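Local coordinates for hypothetical protein PG0816 (PDB 2APL), which is of unknown function but folds as an all-helical protein of the DUF1896 family from Porphyromonas gingivalis, at residues G52-H55 and P56-E59; A41-A44 and Y45-V49; P32-T35 and A36-E40; H11-L14 and K15-Y19; L103-K106 and A107-S110. All coordinates share one frame; numbering follows the deposited sequence.

Interaction 1 (G52-H55 and P56-E59)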
loop_
_atom_site.group_PDB
_atom_site.type_symbol
_atom_site.label_atom_id
_atom_site.label_comp_id
_atom_site.label_asym_id
_atom_site.label_seq_id
_atom_site.Cartn_x
_atom_site.Cartn_y
_atom_site.Cartn_z
ATOM N N GLY A 52 21.635 9.224 20.904
ATOM C CA GLY A 52 22.492 8.119 21.313
ATOM C C GLY A 52 22.261 6.773 20.656
ATOM O O GLY A 52 22.919 5.796 21.001
ATOM N N PHE A 53 21.303 6.687 19.745
ATOM C CA PHE A 53 21.009 5.403 19.091
ATOM C C PHE A 53 22.093 5.113 18.045
ATOM O O PHE A 53 22.717 6.039 17.513
ATOM C CB PHE A 53 19.588 5.415 18.471
ATOM C CG PHE A 53 18.476 5.474 19.493
ATOM C CD1 PHE A 53 17.994 4.300 20.102
ATOM C CD2 PHE A 53 17.873 6.682 19.802
ATOM C CE1 PHE A 53 16.968 4.333 21.027
ATOM C CE2 PHE A 53 16.824 6.742 20.749
ATOM C CZ PHE A 53 16.364 5.555 21.353
ATOM N N SER A 54 22.323 3.844 17.734
ATOM C CA SER A 54 23.306 3.535 16.718
ATOM C C SER A 54 22.740 3.851 15.319
ATOM O O SER A 54 21.509 4.066 15.142
ATOM C CB SER A 54 23.650 2.045 16.794
ATOM O OG SER A 54 22.546 1.281 16.313
ATOM N N HIS A 55 23.609 3.839 14.314
ATOM C CA HIS A 55 23.150 3.975 12.890
ATOM C C HIS A 55 22.052 2.973 12.433
ATOM O O HIS A 55 21.042 3.378 11.827
ATOM C CB HIS A 55 24.378 4.017 11.944
ATOM C CG HIS A 55 24.042 3.848 10.488
ATOM N ND1 HIS A 55 23.380 4.821 9.757
ATOM C CD2 HIS A 55 24.285 2.822 9.629
ATOM C CE1 HIS A 55 23.205 4.378 8.520
ATOM N NE2 HIS A 55 23.737 3.166 8.420
ATOM N N PRO A 56 22.249 1.659 12.689
ATOM C CA PRO A 56 21.214 0.686 12.365
ATOM C C PRO A 56 19.918 0.890 13.145
ATOM O O PRO A 56 18.820 0.697 12.591
ATOM C CB PRO A 56 21.828 -0.657 12.764
ATOM C CG PRO A 56 23.272 -0.401 13.080
ATOM C CD PRO A 56 23.465 1.041 13.273
ATOM N N GLU A 57 20.022 1.227 14.427
ATOM C CA GLU A 57 18.825 1.509 15.209
ATOM C C GLU A 57 18.105 2.698 14.618
ATOM O O GLU A 57 16.889 2.646 14.476
ATOM C CB GLU A 57 19.153 1.774 16.680
ATOM C CG GLU A 57 19.748 0.563 17.346
ATOM C CD GLU A 57 20.216 0.843 18.774
ATOM O OE1 GLU A 57 20.859 1.879 19.069
ATOM O OE2 GLU A 57 19.908 -0.000 19.619
ATOM N N ALA A 58 18.849 3.755 14.272
ATOM C CA ALA A 58 18.262 4.996 13.772
ATOM C C ALA A 58 17.548 4.731 12.412
ATOM O O ALA A 58 16.414 5.201 12.170
ATOM C CB ALA A 58 19.366 6.135 13.644
ATOM N N GLU A 59 18.206 3.949 11.547
ATOM C CA GLU A 59 17.649 3.609 10.256
ATOM C C GLU A 59 16.370 2.772 10.363
ATOM O O GLU A 59 15.434 2.942 9.565
ATOM C CB GLU A 59 18.687 2.870 9.416
ATOM C CG GLU A 59 18.736 3.439 8.020
ATOM C CD GLU A 59 19.981 3.059 7.206
ATOM O OE1 GLU A 59 20.298 1.837 7.132
ATOM O OE2 GLU A 59 20.597 3.994 6.615
#
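The side chain of E57 folds back over the backbone of S54, its CG lying 3.1 Å from S54 OG and its carboxylate reaching the amide that begins the turn. S54 N gives its hydrogen to E57 OE1 at 2.8 Å, and the N-H...O angle of 176° makes this bond almost straight; the oxygen uses its anti lone pair, the one turned away from OE2. In the reverse direction E57 N donates to S54 OG at 3.2 Å. Two reciprocal bonds between the N-cap residue and the residue three places on define a capping box, here at the start of helix 55-67. The serine torsion explains its half of the box: OG sits between the backbone N and the carbonyl carbon (chi1 72°), from where it faces the amide of E57. F53 meets the same carboxylate from the side, with E57 OE1 at the edge of its ring, near the ring plane. Beyond the cap the helix pairing begins, A58 N bonding S54 O and E59 N bonding H55 O. H55 and E59 run side by side, pointing the same way, with H55 CE1 3.3 Å from E59 OE2 and the two flat groups turned 70° apart; the imidazole's hydrogen bond goes to Y45, whose OH meets ND1. G52 closes helix 31-51 with a Schellman motif, its positive phi suiting glycine. The turn links helix 31-51 to helix 55-67; A58 packs back on Y45, A48 and V49 of the former, and E59 reaches H11 and F12 of helix 3-23.

Interaction 2 (A41-A44 and Y45-V49)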
loop_
_atom_site.group_PDB
_atom_site.type_symbol
_atom_site.label_atom_id
_atom_site.label_comp_id
_atom_site.label_asym_id
_atom_site.label_seq_id
_atom_site.Cartn_x
_atom_site.Cartn_y
_atom_site.Cartn_z
ATOM N N ALA A 41 11.269 10.906 7.736
ATOM C CA ALA A 41 12.129 9.781 8.084
ATOM C C ALA A 41 13.569 10.245 8.406
ATOM O O ALA A 41 14.179 9.817 9.394
ATOM C CB ALA A 41 12.164 8.734 6.932
ATOM N N LEU A 42 14.100 11.125 7.570
ATOM C CA LEU A 42 15.374 11.757 7.869
ATOM C C LEU A 42 15.476 12.446 9.231
ATOM O O LEU A 42 16.445 12.227 9.954
ATOM C CB LEU A 42 15.822 12.692 6.754
ATOM C CG LEU A 42 17.182 13.334 7.060
ATOM C CD1 LEU A 42 18.350 12.383 6.798
ATOM C CD2 LEU A 42 17.290 14.637 6.273
ATOM N N THR A 43 14.500 13.269 9.588
ATOM C CA THR A 43 14.440 13.875 10.911
ATOM C C THR A 43 14.461 12.832 12.018
ATOM O O THR A 43 15.126 13.051 13.055
ATOM C CB THR A 43 13.146 14.774 11.041
ATOM O OG1 THR A 43 13.221 15.785 10.029
ATOM C CG2 THR A 43 12.991 15.421 12.420
ATOM N N ALA A 44 13.693 11.742 11.850
ATOM C CA ALA A 44 13.679 10.655 12.838
ATOM C C ALA A 44 15.082 10.017 12.981
ATOM O O ALA A 44 15.545 9.733 14.093
ATOM C CB ALA A 44 12.642 9.581 12.468
ATOM N N TYR A 45 15.718 9.791 11.852
ATOM C CA TYR A 45 17.083 9.263 11.808
ATOM C C TYR A 45 18.091 10.201 12.517
ATOM O O TYR A 45 18.814 9.793 13.430
ATOM C CB TYR A 45 17.519 9.014 10.359
ATOM C CG TYR A 45 18.970 8.549 10.259
ATOM C CD1 TYR A 45 19.295 7.206 10.314
ATOM C CD2 TYR A 45 19.996 9.460 10.167
ATOM C CE1 TYR A 45 20.658 6.798 10.304
ATOM C CE2 TYR A 45 21.337 9.064 10.166
ATOM C CZ TYR A 45 21.644 7.726 10.212
ATOM O OH TYR A 45 22.967 7.316 10.154
ATOM N N CYS A 46 18.097 11.467 12.112
ATOM C CA CYS A 46 19.008 12.451 12.699
ATOM C C CYS A 46 18.735 12.633 14.218
ATOM O O CYS A 46 19.673 12.675 15.036
ATOM C CB CYS A 46 18.903 13.763 11.941
ATOM S SG CYS A 46 19.456 13.652 10.289
ATOM N N ASP A 47 17.457 12.650 14.612
ATOM C CA ASP A 47 17.102 12.697 16.042
ATOM C C ASP A 47 17.655 11.517 16.803
ATOM O O ASP A 47 18.243 11.675 17.887
ATOM C CB ASP A 47 15.576 12.765 16.295
ATOM C CG ASP A 47 14.964 14.137 15.976
ATOM O OD1 ASP A 47 15.721 15.098 15.684
ATOM O OD2 ASP A 47 13.703 14.232 16.017
ATOM N N ALA A 48 17.436 10.317 16.270
ATOM C CA ALA A 48 17.890 9.102 16.940
ATOM C C ALA A 48 19.413 9.112 17.140
ATOM O O ALA A 48 19.905 8.893 18.264
ATOM C CB ALA A 48 17.462 7.866 16.176
ATOM N N VAL A 49 20.156 9.370 16.059
ATOM C CA VAL A 49 21.619 9.527 16.183
ATOM C C VAL A 49 22.030 10.514 17.267
ATOM O O VAL A 49 22.880 10.184 18.115
ATOM C CB VAL A 49 22.281 9.838 14.831
ATOM C CG1 VAL A 49 23.808 10.146 15.024
ATOM C CG2 VAL A 49 22.036 8.690 13.912
#
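L42 leans along the helix toward C46, one turn further on. Its CB leaves the backbone pointing away from the following turn, but with CG anti to the backbone N (chi1 -179°) the branch point is carried to 4.0 Å from C46 SG. The tip closes in slightly more: CD1 lies 3.9 Å from C46 SG, an apolar contact at van der Waals distance. C46 completes the pair from its own side, since its SG stands beside its backbone N and also lies 3.3 Å from L42 O. L42 O accepts from C46 N at 2.8 Å, with an N-H...O angle of 174°. The whole stretch is regular alpha helix in the second half of helix 31-51, and the i to i+4 bonds continue with Y45 N to A41 O, D47 N to T43 O and A48 N to A44 O. On another side of the helix T43 and D47 lie side by side and point the same way, T43 CG2 being 3.9 Å from D47 OD2. The threonine hydroxyl is used elsewhere, on the carbonyl of D39 in the preceding turn. Y45 swings its ring away from the 41-44 turn toward the interior, where its OH is satisfied by H55; V49 CG2 lies 3.7 Å above one face of the Y45 ring, offset toward the rim. Around this turn L42 and Y45 touch E8 and C46 touches E5 of helix 3-23, whereas A41 meets L66 of helix 55-67.

Interaction 3 (P32-T35 and A36-E40)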
loop_
_atom_site.group_PDB
_atom_site.type_symbol
_atom_site.label_atom_id
_atom_site.label_comp_id
_atom_site.label_asym_id
_atom_site.label_seq_id
_atom_site.Cartn_x
_atom_site.Cartn_y
_atom_site.Cartn_z
ATOM N N PRO A 32 4.677 15.541 -3.658
ATOM C CA PRO A 32 4.507 16.124 -2.324
ATOM C C PRO A 32 4.561 15.112 -1.187
ATOM O O PRO A 32 5.188 15.384 -0.195
ATOM C CB PRO A 32 3.118 16.791 -2.403
ATOM C CG PRO A 32 2.939 17.100 -3.871
ATOM C CD PRO A 32 3.589 15.944 -4.571
ATOM N N PHE A 33 3.951 13.928 -1.335
ATOM C CA PHE A 33 3.959 13.024 -0.220
ATOM C C PHE A 33 5.356 12.426 -0.037
ATOM O O PHE A 33 5.860 12.341 1.076
ATOM C CB PHE A 33 2.984 11.880 -0.465
ATOM C CG PHE A 33 3.061 10.805 0.594
ATOM C CD1 PHE A 33 2.639 11.095 1.914
ATOM C CD2 PHE A 33 3.553 9.505 0.264
ATOM C CE1 PHE A 33 2.707 10.111 2.906
ATOM C CE2 PHE A 33 3.634 8.500 1.251
ATOM C CZ PHE A 33 3.193 8.797 2.570
ATOM N N ILE A 34 5.931 11.953 -1.142
ATOM C CA ILE A 34 7.264 11.336 -1.108
ATOM C C ILE A 34 8.320 12.252 -0.508
ATOM O O ILE A 34 9.080 11.853 0.413
ATOM C CB ILE A 34 7.648 10.830 -2.523
ATOM C CG1 ILE A 34 6.780 9.608 -2.883
ATOM C CG2 ILE A 34 9.164 10.435 -2.612
ATOM C CD1 ILE A 34 6.634 9.376 -4.436
ATOM N N THR A 35 8.322 13.509 -0.956
ATOM C CA THR A 35 9.244 14.534 -0.379
ATOM C C THR A 35 8.995 14.682 1.128
ATOM O O THR A 35 9.929 14.594 1.961
ATOM C CB THR A 35 9.031 15.870 -1.090
ATOM O OG1 THR A 35 9.244 15.662 -2.495
ATOM C CG2 THR A 35 9.990 16.958 -0.567
ATOM N N ALA A 36 7.732 14.886 1.479
ATOM C CA ALA A 36 7.406 15.170 2.869
ATOM C C ALA A 36 7.674 13.968 3.779
ATOM O O ALA A 36 8.223 14.131 4.858
ATOM C CB ALA A 36 6.028 15.607 2.970
ATOM N N ARG A 37 7.293 12.770 3.343
ATOM C CA ARG A 37 7.527 11.582 4.136
ATOM C C ARG A 37 9.046 11.196 4.232
ATOM O O ARG A 37 9.536 10.828 5.311
ATOM C CB ARG A 37 6.688 10.417 3.580
ATOM C CG ARG A 37 6.807 9.110 4.352
ATOM C CD ARG A 37 6.383 9.325 5.814
ATOM N NE ARG A 37 4.969 9.600 6.020
ATOM C CZ ARG A 37 4.032 8.672 6.174
ATOM N NH1 ARG A 37 4.323 7.372 6.055
ATOM N NH2 ARG A 37 2.788 9.054 6.435
ATOM N N SER A 38 9.779 11.335 3.144
ATOM C CA SER A 38 11.225 11.133 3.180
ATOM C C SER A 38 11.951 12.109 4.161
ATOM O O SER A 38 12.863 11.689 4.872
ATOM C CB SER A 38 11.803 11.209 1.766
ATOM O OG SER A 38 11.184 10.180 0.968
ATOM N N ASP A 39 11.564 13.394 4.129
ATOM C CA ASP A 39 12.007 14.414 5.073
ATOM C C ASP A 39 11.704 14.023 6.532
ATOM O O ASP A 39 12.583 14.149 7.397
ATOM C CB ASP A 39 11.306 15.762 4.796
ATOM C CG ASP A 39 11.922 16.542 3.629
ATOM O OD1 ASP A 39 12.899 16.044 3.034
ATOM O OD2 ASP A 39 11.433 17.683 3.311
ATOM N N GLU A 40 10.478 13.545 6.802
ATOM C CA GLU A 40 10.151 13.047 8.132
ATOM C C GLU A 40 11.033 11.898 8.614
ATOM O O GLU A 40 11.374 11.848 9.824
ATOM C CB GLU A 40 8.685 12.564 8.260
ATOM C CG GLU A 40 7.653 13.572 7.996
ATOM C CD GLU A 40 6.249 12.973 8.006
ATOM O OE1 GLU A 40 5.940 11.995 8.796
ATOM O OE2 GLU A 40 5.442 13.528 7.223
#
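S38 grips I34 O twice, through OG at 2.7 Å and through its own backbone N at 2.9 Å. The two donors approach I34 O from opposite faces of the carbonyl plane, so a single oxygen takes both. OG can do this because it stands beside the backbone N of S38 (chi1 -60°), which turns it back down the helix and gives a buried hydroxyl an acceptor within its own helix. The other i to i+4 bonds are A36 N to P32 O, R37 N to F33 O and D39 N to T35 O. They belong to the first turns of helix 31-51, entered from N30, whose OD1 accepts from F33 N. Packing outside this frame is led by F33 and R37, which lie side by side and point the same way. R37 CB sits over one face of the F33 ring, 4.1 Å from its centroid and 17° off the normal, a CH-pi contact. The arginine chain then bends at chi2 and chi3, bringing the guanidinium round to the rim of the ring. There F33 CZ lies 3.7 Å above the centre of the R37 guanidinium, and NH2 lies in the plane of the ring at its edge, the two planes standing 67° apart. R37 NH1 has its bonds beyond this turn, to the carbonyls of L66 and Q68, while L70 touches both F33 and R37.

Interaction 4 (H11-L14 and K15-Y19)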
loop_
_atom_site.group_PDB
_atom_site.type_symbol
_atom_site.label_atom_id
_atom_site.label_comp_id
_atom_site.label_asym_id
_atom_site.label_seq_id
_atom_site.Cartn_x
_atom_site.Cartn_y
_atom_site.Cartn_z
ATOM N N HIS A 11 18.493 7.517 0.505
ATOM C CA HIS A 11 18.221 6.125 0.844
ATOM C C HIS A 11 16.726 5.982 1.230
ATOM O O HIS A 11 16.025 5.113 0.715
ATOM C CB HIS A 11 19.163 5.713 2.006
ATOM C CG HIS A 11 18.826 4.376 2.595
ATOM N ND1 HIS A 11 18.880 3.207 1.865
ATOM C CD2 HIS A 11 18.397 4.030 3.834
ATOM C CE1 HIS A 11 18.552 2.192 2.645
ATOM N NE2 HIS A 11 18.236 2.665 3.838
ATOM N N PHE A 12 16.232 6.867 2.099
ATOM C CA PHE A 12 14.836 6.780 2.534
ATOM C C PHE A 12 13.911 7.079 1.352
ATOM O O PHE A 12 12.904 6.408 1.198
ATOM C CB PHE A 12 14.534 7.746 3.696
ATOM C CG PHE A 12 15.292 7.407 4.956
ATOM C CD1 PHE A 12 15.255 6.093 5.474
ATOM C CD2 PHE A 12 16.049 8.396 5.631
ATOM C CE1 PHE A 12 15.969 5.773 6.649
ATOM C CE2 PHE A 12 16.796 8.080 6.788
ATOM C CZ PHE A 12 16.758 6.780 7.294
ATOM N N ARG A 13 14.222 8.106 0.566
ATOM C CA ARG A 13 13.434 8.377 -0.644
ATOM C C ARG A 13 13.327 7.182 -1.616
ATOM O O ARG A 13 12.230 6.834 -2.024
ATOM C CB ARG A 13 13.905 9.631 -1.396
ATOM C CG ARG A 13 12.970 9.934 -2.609
ATOM C CD ARG A 13 13.250 11.309 -3.269
ATOM N NE ARG A 13 12.176 11.547 -4.226
ATOM C CZ ARG A 13 11.327 12.565 -4.148
ATOM N NH1 ARG A 13 11.487 13.481 -3.202
ATOM N NH2 ARG A 13 10.349 12.684 -5.050
ATOM N N LEU A 14 14.449 6.547 -1.946
ATOM C CA LEU A 14 14.450 5.377 -2.793
ATOM C C LEU A 14 13.591 4.227 -2.205
ATOM O O LEU A 14 12.799 3.637 -2.921
ATOM C CB LEU A 14 15.876 4.892 -3.110
ATOM C CG LEU A 14 15.924 3.814 -4.196
ATOM C CD1 LEU A 14 15.207 4.245 -5.483
ATOM C CD2 LEU A 14 17.362 3.367 -4.468
ATOM N N LYS A 15 13.749 3.939 -0.912
ATOM C CA LYS A 15 12.963 2.884 -0.272
ATOM C C LYS A 15 11.454 3.160 -0.394
ATOM O O LYS A 15 10.662 2.230 -0.575
ATOM C CB LYS A 15 13.315 2.782 1.217
ATOM C CG LYS A 15 14.705 2.165 1.510
ATOM C CD LYS A 15 14.943 2.095 3.046
ATOM C CE LYS A 15 14.063 1.060 3.715
ATOM N NZ LYS A 15 14.436 1.021 5.137
ATOM N N LEU A 16 11.063 4.434 -0.242
ATOM C CA LEU A 16 9.642 4.793 -0.211
ATOM C C LEU A 16 9.134 4.772 -1.645
ATOM O O LEU A 16 8.032 4.272 -1.927
ATOM C CB LEU A 16 9.426 6.227 0.352
ATOM C CG LEU A 16 7.972 6.761 0.385
ATOM C CD1 LEU A 16 6.984 5.790 1.108
ATOM C CD2 LEU A 16 7.937 8.146 1.062
ATOM N N GLU A 17 9.947 5.267 -2.575
ATOM C CA GLU A 17 9.511 5.198 -3.998
ATOM C C GLU A 17 9.244 3.766 -4.427
ATOM O O GLU A 17 8.203 3.448 -5.039
ATOM C CB GLU A 17 10.493 5.890 -4.911
ATOM C CG GLU A 17 10.423 7.442 -4.805
ATOM C CD GLU A 17 11.436 8.060 -5.724
ATOM O OE1 GLU A 17 12.149 7.301 -6.404
ATOM O OE2 GLU A 17 11.527 9.272 -5.802
ATOM N N THR A 18 10.163 2.887 -4.098
ATOM C CA THR A 18 10.032 1.464 -4.445
ATOM C C THR A 18 8.757 0.835 -3.794
ATOM O O THR A 18 7.995 0.143 -4.432
ATOM C CB THR A 18 11.314 0.743 -4.079
ATOM O OG1 THR A 18 12.398 1.316 -4.850
ATOM C CG2 THR A 18 11.210 -0.795 -4.365
ATOM N N TYR A 19 8.572 1.111 -2.517
ATOM C CA TYR A 19 7.473 0.571 -1.749
ATOM C C TYR A 19 6.139 1.034 -2.340
ATOM O O TYR A 19 5.232 0.228 -2.495
ATOM C CB TYR A 19 7.605 1.026 -0.278
ATOM C CG TYR A 19 6.564 0.357 0.610
ATOM C CD1 TYR A 19 6.791 -0.904 1.080
ATOM C CD2 TYR A 19 5.358 1.021 0.994
ATOM C CE1 TYR A 19 5.878 -1.566 1.877
ATOM C CE2 TYR A 19 4.423 0.367 1.851
ATOM C CZ TYR A 19 4.693 -0.949 2.250
ATOM O OH TYR A 19 3.874 -1.690 3.091
#
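Helix 3-23 carries two i to i+4 side-chain pairs in its middle turns, a salt bridge between R13 and E17 and a CH-pi contact between K15 and H11. R13 NE donates to E17 OE2 at 2.8 Å with an N-H...O angle of 155°. The oxygen lies at the edge of the guanidinium, close to its plane, but the donor meets the carboxylate on its anti side and 34° out of its plane; the two flat groups are nearly perpendicular. R13 is extended from CG to NE and bonds the glutamate through NE, while NH1 and NH2 go on to T35 and N31 of the neighbouring helix 31-51. In this way the helix-internal ion pair and the interhelical bonds together fix the rotation of the guanidinium. In the other pair the aliphatic part of K15 crosses one face of the H11 imidazole: K15 CG lies 4.3 Å from the ring centroid, and CD comes to 3.4 Å from H11 NE2. The lysine chain bends at chi3 (70°), and NZ is hydrogen-bonded to S63 OG on helix 55-67. F12, buried on the same turn, packs against Y45 and A62.

Interaction 5 (L103-K106 and A107-S110)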
loop_
_atom_site.group_PDB
_atom_site.type_symbol
_atom_site.label_atom_id
_atom_site.label_comp_id
_atom_site.label_asym_id
_atom_site.label_seq_id
_atom_site.Cartn_x
_atom_site.Cartn_y
_atom_site.Cartn_z
ATOM N N LEU A 103 -9.962 -0.435 -8.118
ATOM C CA LEU A 103 -9.740 0.564 -7.054
ATOM C C LEU A 103 -10.510 1.881 -7.296
ATOM O O LEU A 103 -10.910 2.542 -6.342
ATOM C CB LEU A 103 -8.235 0.832 -6.835
ATOM C CG LEU A 103 -7.824 1.315 -5.443
ATOM C CD1 LEU A 103 -8.509 0.552 -4.326
ATOM C CD2 LEU A 103 -6.235 1.262 -5.335
ATOM N N LYS A 104 -10.809 2.189 -8.563
ATOM C CA LYS A 104 -11.613 3.343 -8.918
ATOM C C LYS A 104 -13.113 3.051 -9.084
ATOM O O LYS A 104 -13.882 3.944 -9.370
ATOM C CB LYS A 104 -11.073 3.962 -10.211
ATOM C CG LYS A 104 -9.611 4.469 -10.113
ATOM C CD LYS A 104 -8.982 4.598 -11.540
ATOM C CE LYS A 104 -9.972 5.169 -12.633
ATOM N NZ LYS A 104 -10.627 4.220 -13.644
ATOM N N ASN A 105 -13.528 1.799 -8.878
ATOM C CA ASN A 105 -14.894 1.407 -9.113
ATOM C C ASN A 105 -15.722 1.783 -7.884
ATOM O O ASN A 105 -15.305 1.494 -6.719
ATOM C CB ASN A 105 -14.902 -0.110 -9.384
ATOM C CG ASN A 105 -16.280 -0.673 -9.467
ATOM O OD1 ASN A 105 -16.852 -1.055 -8.455
ATOM N ND2 ASN A 105 -16.834 -0.725 -10.669
ATOM N N LYS A 106 -16.858 2.420 -8.104
ATOM C CA LYS A 106 -17.702 2.844 -6.954
ATOM C C LYS A 106 -18.203 1.667 -6.094
ATOM O O LYS A 106 -18.189 1.751 -4.861
ATOM C CB LYS A 106 -18.874 3.701 -7.396
ATOM C CG LYS A 106 -18.469 5.091 -7.947
ATOM C CD LYS A 106 -18.410 6.236 -6.885
ATOM C CE LYS A 106 -16.989 6.426 -6.261
ATOM N NZ LYS A 106 -17.004 6.662 -4.735
ATOM N N ALA A 107 -18.593 0.554 -6.721
ATOM C CA ALA A 107 -18.958 -0.609 -5.927
ATOM C C ALA A 107 -17.828 -1.069 -4.991
ATOM O O ALA A 107 -18.082 -1.306 -3.792
ATOM C CB ALA A 107 -19.404 -1.767 -6.802
ATOM N N ILE A 108 -16.602 -1.204 -5.546
ATOM C CA ILE A 108 -15.416 -1.643 -4.756
ATOM C C ILE A 108 -15.047 -0.597 -3.663
ATOM O O ILE A 108 -14.846 -0.944 -2.482
ATOM C CB ILE A 108 -14.227 -1.945 -5.700
ATOM C CG1 ILE A 108 -14.542 -3.155 -6.613
ATOM C CG2 ILE A 108 -12.875 -2.126 -4.888
ATOM C CD1 ILE A 108 -14.456 -4.594 -5.953
ATOM N N GLN A 109 -14.930 0.678 -4.034
ATOM C CA GLN A 109 -14.679 1.699 -3.035
ATOM C C GLN A 109 -15.647 1.682 -1.841
ATOM O O GLN A 109 -15.225 1.824 -0.677
ATOM C CB GLN A 109 -14.727 3.083 -3.699
ATOM C CG GLN A 109 -13.632 3.301 -4.740
ATOM C CD GLN A 109 -13.706 4.669 -5.353
ATOM O OE1 GLN A 109 -14.765 5.157 -5.644
ATOM N NE2 GLN A 109 -12.575 5.265 -5.599
ATOM N N SER A 110 -16.936 1.545 -2.133
ATOM C CA SER A 110 -18.004 1.574 -1.107
ATOM C C SER A 110 -17.833 0.424 -0.120
ATOM O O SER A 110 -18.254 0.528 1.056
ATOM C CB SER A 110 -19.401 1.513 -1.741
ATOM O OG SER A 110 -19.775 0.169 -2.020
#
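This is a helix N-terminal cap, at the short connection where the chain leaves helix 94-103 and enters helix 106-112. N105 is the N-cap residue: its OD1 accepts from I108 N at 2.9 Å with an N-H...O angle of 158°, and the donor lies in the amide's carbonyl plane, on a lone pair. CG of N105 is anti to the backbone N (chi1 172°), which carries the amide over the first turn, where OD1 also lies 3.1 Å from A107 CB and 3.6 Å from I108 CG1. The cap thus supplies an acceptor to one of the amides that have no partner in a preceding turn. Regular helix bonds follow at once, Q109 N to N105 O at 2.8 Å and S110 N to K106 O. Q109 runs back along the connection, its chain extended beyond CG: CG lies 3.2 Å from L103 O, and NE2 makes a weak hydrogen bond to that carbonyl. S110 OG closes the turn on A107 O at 2.9 Å. Among the neighbouring helices, N105 touches L141 and A107 touches T137 of helix 126-143, I108 packs on T137 and I138 there, and both L103 and I108 reach L78 of helix 74-85.

Interactions 1 to 4 belong to one bundle of three helices, 3-23, 31-51 and 55-67. Interaction 4 touches the other three: F12 packs on Y45 and A41 of interaction 2 and on E59 of interaction 1, and R13 NH1 bonds T35 OG1 of interaction 3 at 3.2 Å. Interactions 3 and 2 follow each other along helix 31-51, their centres 14 Å apart. H55 of interaction 1, at the start of helix 55-67, bonds Y45 OH of interaction 2 through ND1 at 2.6 Å. Interaction 5 stands apart among the later helices; its nearest atoms are about 12 Å from interaction 4 and about 26 Å from interaction 1.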